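Local coordinates for malate dehydrogenase (Naegleria fowleri, PDB 6UM4), which catalyses the interconversion of malate and oxaloacetate, probably with nicotinamide adenine dinucleotide (NAD) as the electron carrier, at the interface of chains A and B. Sequence-based numbering; all coordinates share one arbitrary frame. Chains: chain A/B, Malate dehydrogenase.

Contact 1: the interface of chains A and B. Residues chain A 154-156; chain B 267-269.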
ATOM      1  N   ALA A 154      -3.411  11.454   6.449  1.00 27.93           N
ATOM      2  CA  ALA A 154      -4.196  12.644   6.139  1.00 28.88           C
ATOM      3  C   ALA A 154      -5.232  12.346   5.062  1.00 30.01           C
ATOM      4  O   ALA A 154      -5.359  13.062   4.068  1.00 33.85           O
ATOM      5  CB  ALA A 154      -3.285  13.805   5.717  1.00 31.34           C
ATOM      6  N   PHE A 155      -5.955  11.249   5.251  1.00 27.53           N
ATOM      7  CA  PHE A 155      -6.891  10.792   4.237  1.00 29.95           C
ATOM      8  C   PHE A 155      -8.221  11.512   4.372  1.00 29.84           C
ATOM      9  O   PHE A 155      -8.895  11.356   5.395  1.00 31.90           O
ATOM     10  CB  PHE A 155      -7.110   9.299   4.337  1.00 26.29           C
ATOM     11  CG  PHE A 155      -5.919   8.483   3.955  1.00 25.04           C
ATOM     12  CD1 PHE A 155      -5.547   8.367   2.622  1.00 26.96           C
ATOM     13  CD2 PHE A 155      -5.203   7.786   4.916  1.00 27.62           C
ATOM     14  CE1 PHE A 155      -4.449   7.580   2.244  1.00 28.54           C
ATOM     15  CE2 PHE A 155      -4.124   6.994   4.556  1.00 34.09           C
ATOM     16  CZ  PHE A 155      -3.739   6.896   3.213  1.00 32.01           C
ATOM     17  N   PRO A 156      -8.657  12.256   3.356  1.00 28.49           N
ATOM     18  CA  PRO A 156      -9.951  12.938   3.456  1.00 29.46           C
ATOM     19  C   PRO A 156     -11.112  11.987   3.614  1.00 28.94           C
ATOM     20  O   PRO A 156     -12.099  12.335   4.272  1.00 29.69           O
ATOM     21  CB  PRO A 156     -10.036  13.698   2.126  1.00 34.10           C
ATOM     22  CG  PRO A 156      -8.598  13.843   1.679  1.00 31.08           C
ATOM     23  CD  PRO A 156      -7.992  12.539   2.076  1.00 28.48           C
TER
ATOM     24  N   ASN B 267     -12.636  17.782   9.120  1.00 30.54           N
ATOM     25  CA  ASN B 267     -12.099  16.931   8.069  1.00 27.55           C
ATOM     26  C   ASN B 267     -10.763  17.490   7.586  1.00 32.76           C
ATOM     27  O   ASN B 267     -10.479  18.689   7.703  1.00 32.42           O
ATOM     28  CB  ASN B 267     -13.057  16.821   6.877  1.00 30.44           C
ATOM     29  CG  ASN B 267     -12.635  15.710   5.856  1.00 36.30           C
ATOM     30  OD1 ASN B 267     -11.712  15.888   5.043  1.00 32.60           O
ATOM     31  ND2 ASN B 267     -13.337  14.579   5.898  1.00 36.45           N
ATOM     32  N   ILE B 268      -9.944  16.596   7.029  1.00 29.86           N
ATOM     33  CA  ILE B 268      -8.662  16.998   6.468  1.00 29.80           C
ATOM     34  C   ILE B 268      -8.852  18.099   5.437  1.00 29.34           C
ATOM     35  O   ILE B 268      -8.103  19.084   5.422  1.00 28.87           O
ATOM     36  CB  ILE B 268      -7.938  15.777   5.867  1.00 26.88           C
ATOM     37  CG1 ILE B 268      -7.388  14.880   6.975  1.00 26.70           C
ATOM     38  CG2 ILE B 268      -6.798  16.223   4.963  1.00 29.86           C
ATOM     39  CD1 ILE B 268      -6.205  15.509   7.738  1.00 24.20           C
ATOM     40  N   THR B 269      -9.888  17.989   4.599  1.00 28.16           N
ATOM     41  CA  THR B 269     -10.066  18.990   3.552  1.00 30.24           C
ATOM     42  C   THR B 269     -10.508  20.343   4.097  1.00 34.43           C
ATOM     43  O   THR B 269     -10.492  21.320   3.344  1.00 39.57           O
ATOM     44  CB  THR B 269     -11.078  18.535   2.504  1.00 27.47           C
ATOM     45  OG1 THR B 269     -12.325  18.271   3.144  1.00 28.96           O
ATOM     46  CG2 THR B 269     -10.591  17.275   1.797  1.00 26.21           C
TER
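B:Ile268 lies against the backbone of A:Ala154 in a dimer contact where a chain A loop meets the start of a 3-10 helix of chain B. At CB, the branch point, the nearest group across the boundary is the carbonyl oxygen of A:Ala154. The short branch, CG2, points anti to its own backbone N and comes to 3.6 Å from that same oxygen, A:Ala154 O. The longer branch starts at CG1, which lies anti to its own carbonyl carbon and beside the backbone N, 3.8 Å from A:Ala154 C. From there CD1 passes alongside the residue, with its tip 3.8 Å from A:Ala154 CA and the CB methyl almost as near. One isoleucine thus covers a peptide carbonyl with its two branches and an alanine with its end.

The neighbours pin A:Pro156. The side-chain amide of B:Asn267 donates through ND2 to the carbonyl oxygen A:Pro156 O at 3.0 Å, nearly straight (161° at H) and on an in-plane lone pair. The other end of that amide turns back into its own chain: B:Asn267 OD1 takes the backbone N of B:Thr269 at 2.8 Å, again on a lone pair, and B:Thr269 OG1 from above the carbonyl plane. This double grip fixes the amide's rotation and leaves ND2 aimed at the partner. With OG1 of B:Thr269 between its backbone N and carbonyl carbon (chi1 58°), CG2 falls anti to the carbonyl carbon and meets A:Pro156 CB at 3.6 Å, the side chains crossing at about a right angle.

In the fold, the chain A segment is the loop between helix 140-151 and strand 158-164, while chain B contributes the start of 3-10 helix 268-270.

Contact 2: the interface of chains A and B. Residues chain A 116, 121, 333-334, 337, 341; chain B 115-116, 119, 155.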
ATOM      1  N   ARG A 116      -4.736   1.302   1.390  1.00 20.82           N
ATOM      2  CA  ARG A 116      -5.397   1.197   0.096  1.00 21.75           C
ATOM      3  C   ARG A 116      -6.907   1.062   0.248  1.00 31.25           C
ATOM      4  O   ARG A 116      -7.629   0.978  -0.754  1.00 32.60           O
ATOM      5  CB  ARG A 116      -4.814   0.014  -0.708  1.00 19.44           C
ATOM      6  CG  ARG A 116      -3.324   0.241  -1.018  1.00 21.51           C
ATOM      7  CD  ARG A 116      -2.693  -0.922  -1.762  1.00 24.16           C
ATOM      8  NE  ARG A 116      -3.210  -0.986  -3.122  1.00 22.78           N
ATOM      9  CZ  ARG A 116      -2.944  -1.967  -3.979  1.00 24.66           C
ATOM     10  NH1 ARG A 116      -2.174  -2.981  -3.615  1.00 18.43           N
ATOM     11  NH2 ARG A 116      -3.461  -1.932  -5.194  1.00 18.79           N
ATOM     12  N   GLU A 121      -9.171   3.624  -2.842  1.00 23.41           N
ATOM     13  CA  GLU A 121      -8.972   2.681  -3.952  1.00 22.59           C
ATOM     14  C   GLU A 121      -9.957   1.516  -3.894  1.00 24.61           C
ATOM     15  O   GLU A 121     -10.508   1.107  -4.923  1.00 24.34           O
ATOM     16  CB  GLU A 121      -7.527   2.165  -3.956  1.00 21.27           C
ATOM     17  CG  GLU A 121      -7.183   1.180  -5.085  1.00 21.04           C
ATOM     18  CD  GLU A 121      -5.746   0.687  -4.984  1.00 28.23           C
ATOM     19  OE1 GLU A 121      -5.036   1.159  -4.059  1.00 23.36           O
ATOM     20  OE2 GLU A 121      -5.329  -0.168  -5.806  1.00 21.20           O
ATOM     21  N   ALA A 333       2.165  -8.127   0.990  1.00 20.51           N
ATOM     22  CA  ALA A 333       1.753  -7.012   0.147  1.00 18.60           C
ATOM     23  C   ALA A 333       0.857  -7.487  -0.996  1.00 20.77           C
ATOM     24  O   ALA A 333      -0.135  -6.831  -1.328  1.00 24.61           O
ATOM     25  CB  ALA A 333       2.991  -6.282  -0.391  1.00 19.05           C
ATOM     26  N   SER A 334       1.207  -8.601  -1.650  1.00 22.92           N
ATOM     27  CA  SER A 334       0.324  -9.055  -2.723  1.00 17.76           C
ATOM     28  C   SER A 334      -0.977  -9.660  -2.187  1.00 17.47           C
ATOM     29  O   SER A 334      -2.021  -9.525  -2.831  1.00 20.27           O
ATOM     30  CB  SER A 334       1.070 -10.011  -3.681  1.00 22.16           C
ATOM     31  OG  SER A 334       1.844 -10.981  -3.002  1.00 27.82           O
ATOM     32  N   ASP A 337      -3.043  -6.742  -1.754  1.00 20.48           N
ATOM     33  CA  ASP A 337      -3.456  -6.310  -3.087  1.00 17.48           C
ATOM     34  C   ASP A 337      -4.622  -7.148  -3.622  1.00 19.63           C
ATOM     35  O   ASP A 337      -5.562  -6.611  -4.218  1.00 23.67           O
ATOM     36  CB  ASP A 337      -2.278  -6.389  -4.053  1.00 17.60           C
ATOM     37  CG  ASP A 337      -2.673  -6.012  -5.459  1.00 19.47           C
ATOM     38  OD1 ASP A 337      -2.738  -4.795  -5.752  1.00 25.51           O
ATOM     39  OD2 ASP A 337      -2.921  -6.936  -6.269  1.00 25.07           O
ATOM     40  N   LYS A 341      -8.400  -5.933  -4.578  1.00 17.84           N
ATOM     41  CA  LYS A 341      -9.035  -6.229  -5.862  1.00 18.02           C
ATOM     42  C   LYS A 341     -10.329  -7.029  -5.674  1.00 19.38           C
ATOM     43  O   LYS A 341     -11.338  -6.769  -6.347  1.00 18.52           O
ATOM     44  CB  LYS A 341      -8.067  -6.975  -6.788  1.00 18.58           C
ATOM     45  CG  LYS A 341      -6.956  -6.099  -7.438  1.00 17.99           C
ATOM     46  CD  LYS A 341      -6.037  -6.969  -8.277  1.00 20.42           C
ATOM     47  CE  LYS A 341      -5.134  -6.162  -9.209  1.00 23.17           C
ATOM     48  NZ  LYS A 341      -3.977  -5.517  -8.512  1.00 22.23           N
TER
ATOM     49  N   PHE B 115       3.641  -0.798  -4.739  1.00 24.11           N
ATOM     50  CA  PHE B 115       2.298  -1.204  -5.146  1.00 21.89           C
ATOM     51  C   PHE B 115       1.418  -0.006  -5.454  1.00 23.29           C
ATOM     52  O   PHE B 115       0.528  -0.099  -6.303  1.00 21.69           O
ATOM     53  CB  PHE B 115       1.680  -2.066  -4.055  1.00 22.94           C
ATOM     54  CG  PHE B 115       2.199  -3.457  -4.060  1.00 26.84           C
ATOM     55  CD1 PHE B 115       1.441  -4.484  -4.568  1.00 23.88           C
ATOM     56  CD2 PHE B 115       3.467  -3.733  -3.589  1.00 32.13           C
ATOM     57  CE1 PHE B 115       1.944  -5.765  -4.611  1.00 29.43           C
ATOM     58  CE2 PHE B 115       3.962  -5.014  -3.627  1.00 31.57           C
ATOM     59  CZ  PHE B 115       3.191  -6.036  -4.137  1.00 24.89           C
ATOM     60  N   ARG B 116       1.671   1.127  -4.803  1.00 20.44           N
ATOM     61  CA  ARG B 116       0.905   2.345  -5.024  1.00 22.67           C
ATOM     62  C   ARG B 116       1.486   3.212  -6.138  1.00 23.62           C
ATOM     63  O   ARG B 116       0.903   4.247  -6.482  1.00 26.02           O
ATOM     64  CB  ARG B 116       0.801   3.114  -3.703  1.00 21.84           C
ATOM     65  CG  ARG B 116       0.012   2.322  -2.651  1.00 25.02           C
ATOM     66  CD  ARG B 116      -0.017   3.063  -1.316  1.00 21.51           C
ATOM     67  NE  ARG B 116      -0.815   4.269  -1.401  1.00 20.23           N
ATOM     68  CZ  ARG B 116      -0.916   5.151  -0.405  1.00 24.76           C
ATOM     69  NH1 ARG B 116      -0.265   4.956   0.741  1.00 20.22           N
ATOM     70  NH2 ARG B 116      -1.665   6.225  -0.553  1.00 20.41           N
ATOM     71  N   ASN B 119      -0.201   0.607  -9.082  1.00 21.48           N
ATOM     72  CA  ASN B 119      -1.658   0.667  -9.181  1.00 23.62           C
ATOM     73  C   ASN B 119      -2.141   1.911  -9.918  1.00 26.15           C
ATOM     74  O   ASN B 119      -3.352   2.084 -10.080  1.00 25.16           O
ATOM     75  CB  ASN B 119      -2.331   0.562  -7.789  1.00 22.62           C
ATOM     76  CG  ASN B 119      -2.132   1.809  -6.907  1.00 30.47           C
ATOM     77  OD1 ASN B 119      -1.315   2.687  -7.205  1.00 33.13           O
ATOM     78  ND2 ASN B 119      -2.908   1.889  -5.816  1.00 25.07           N
ATOM     79  N   PHE B 155      -0.761  -5.955 -12.350  1.00 24.58           N
ATOM     80  CA  PHE B 155      -1.109  -4.558 -12.594  1.00 23.40           C
ATOM     81  C   PHE B 155      -1.079  -4.239 -14.082  1.00 24.68           C
ATOM     82  O   PHE B 155      -0.018  -4.346 -14.704  1.00 29.28           O
ATOM     83  CB  PHE B 155      -0.152  -3.617 -11.878  1.00 23.67           C
ATOM     84  CG  PHE B 155      -0.272  -3.651 -10.405  1.00 25.24           C
ATOM     85  CD1 PHE B 155      -1.369  -3.079  -9.777  1.00 22.20           C
ATOM     86  CD2 PHE B 155       0.720  -4.235  -9.636  1.00 24.08           C
ATOM     87  CE1 PHE B 155      -1.468  -3.078  -8.417  1.00 21.84           C
ATOM     88  CE2 PHE B 155       0.622  -4.240  -8.264  1.00 21.82           C
ATOM     89  CZ  PHE B 155      -0.477  -3.662  -7.657  1.00 21.65           C
TER
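A:Glu121 and B:Asn119 meet across the two-fold of a lactate/malate dehydrogenase dimer, just past the end of helix 108-118 in the NAD-binding domain. Their carboxylate and amide planes are well turned from each other, and B:Asn119 ND2 comes up to both oxygens of the carboxylate: it lies 2.9 Å from A:Glu121 OE1, a weak, bent hydrogen bond, and 3.2 Å from OE2. With chi1 of 71°, CG of B:Asn119 sits between its backbone N and carbonyl carbon, which brings the amide up beside the carboxylate.

The same carboxylate is held side-on by the guanidinium of A:Arg116. NE donates to A:Glu121 OE1 almost straight, and NH2 forms a salt bridge to OE2 at 2.6 Å; both carboxylate oxygens are met on the syn side, though tilted from the carboxylate plane. On its end-on side the guanidinium grips a single oxygen of A:Asp337: NH1 reaches OD1 on the anti lone pair at 2.9 Å, and NH2 comes nearly along the C-O axis. Two acids of one chain therefore fix the guanidinium's rotation, while A:Lys341 NZ binds A:Asp337 OD2 on its syn lone pair at 2.9 Å.

Two phenylalanines of chain B pack against this charged array. B:Phe155 and A:Asp337 come tip to tip, their planes 64° apart, with ring atom CZ 3.2 Å from A:Asp337 OD1; A:Arg116 NH2 lies at the ring's edge, and the amine of A:Lys341 approaches CE1. B:Phe115 runs obliquely past A:Arg116, ring and guanidinium planes 47° apart. Its far end rests on helix 332-348, where B:Phe115 CE2 lies 3.6 Å from the methyl carbon A:Ala333 CB. The side chains of B:Asn119 and A:Arg116 run past each other in opposite directions. B:Arg116 comes near its counterpart through aliphatic carbons, and the like charges of the two guanidiniums may be eased by A:Glu121, which lies near both.

About 21 Å separates the C-alpha centres of contact 1 and contact 2, two patches of one two-fold symmetric interface, each with a twin in which the chains are exchanged. The Phe155 loop links them: in contact 1 the chain A copy lies between A:Ala154 and A:Pro156, which touch the partner, and in contact 2 the chain B copy faces helix 332-348 across the boundary. The loop is thus used on both sides of the dimer. Contact 1 relies on backbone carbonyls and small apolar groups, contact 2 on charged side chains and rings, and together they join both sequence-family regions, consistent with a dimeric enzyme.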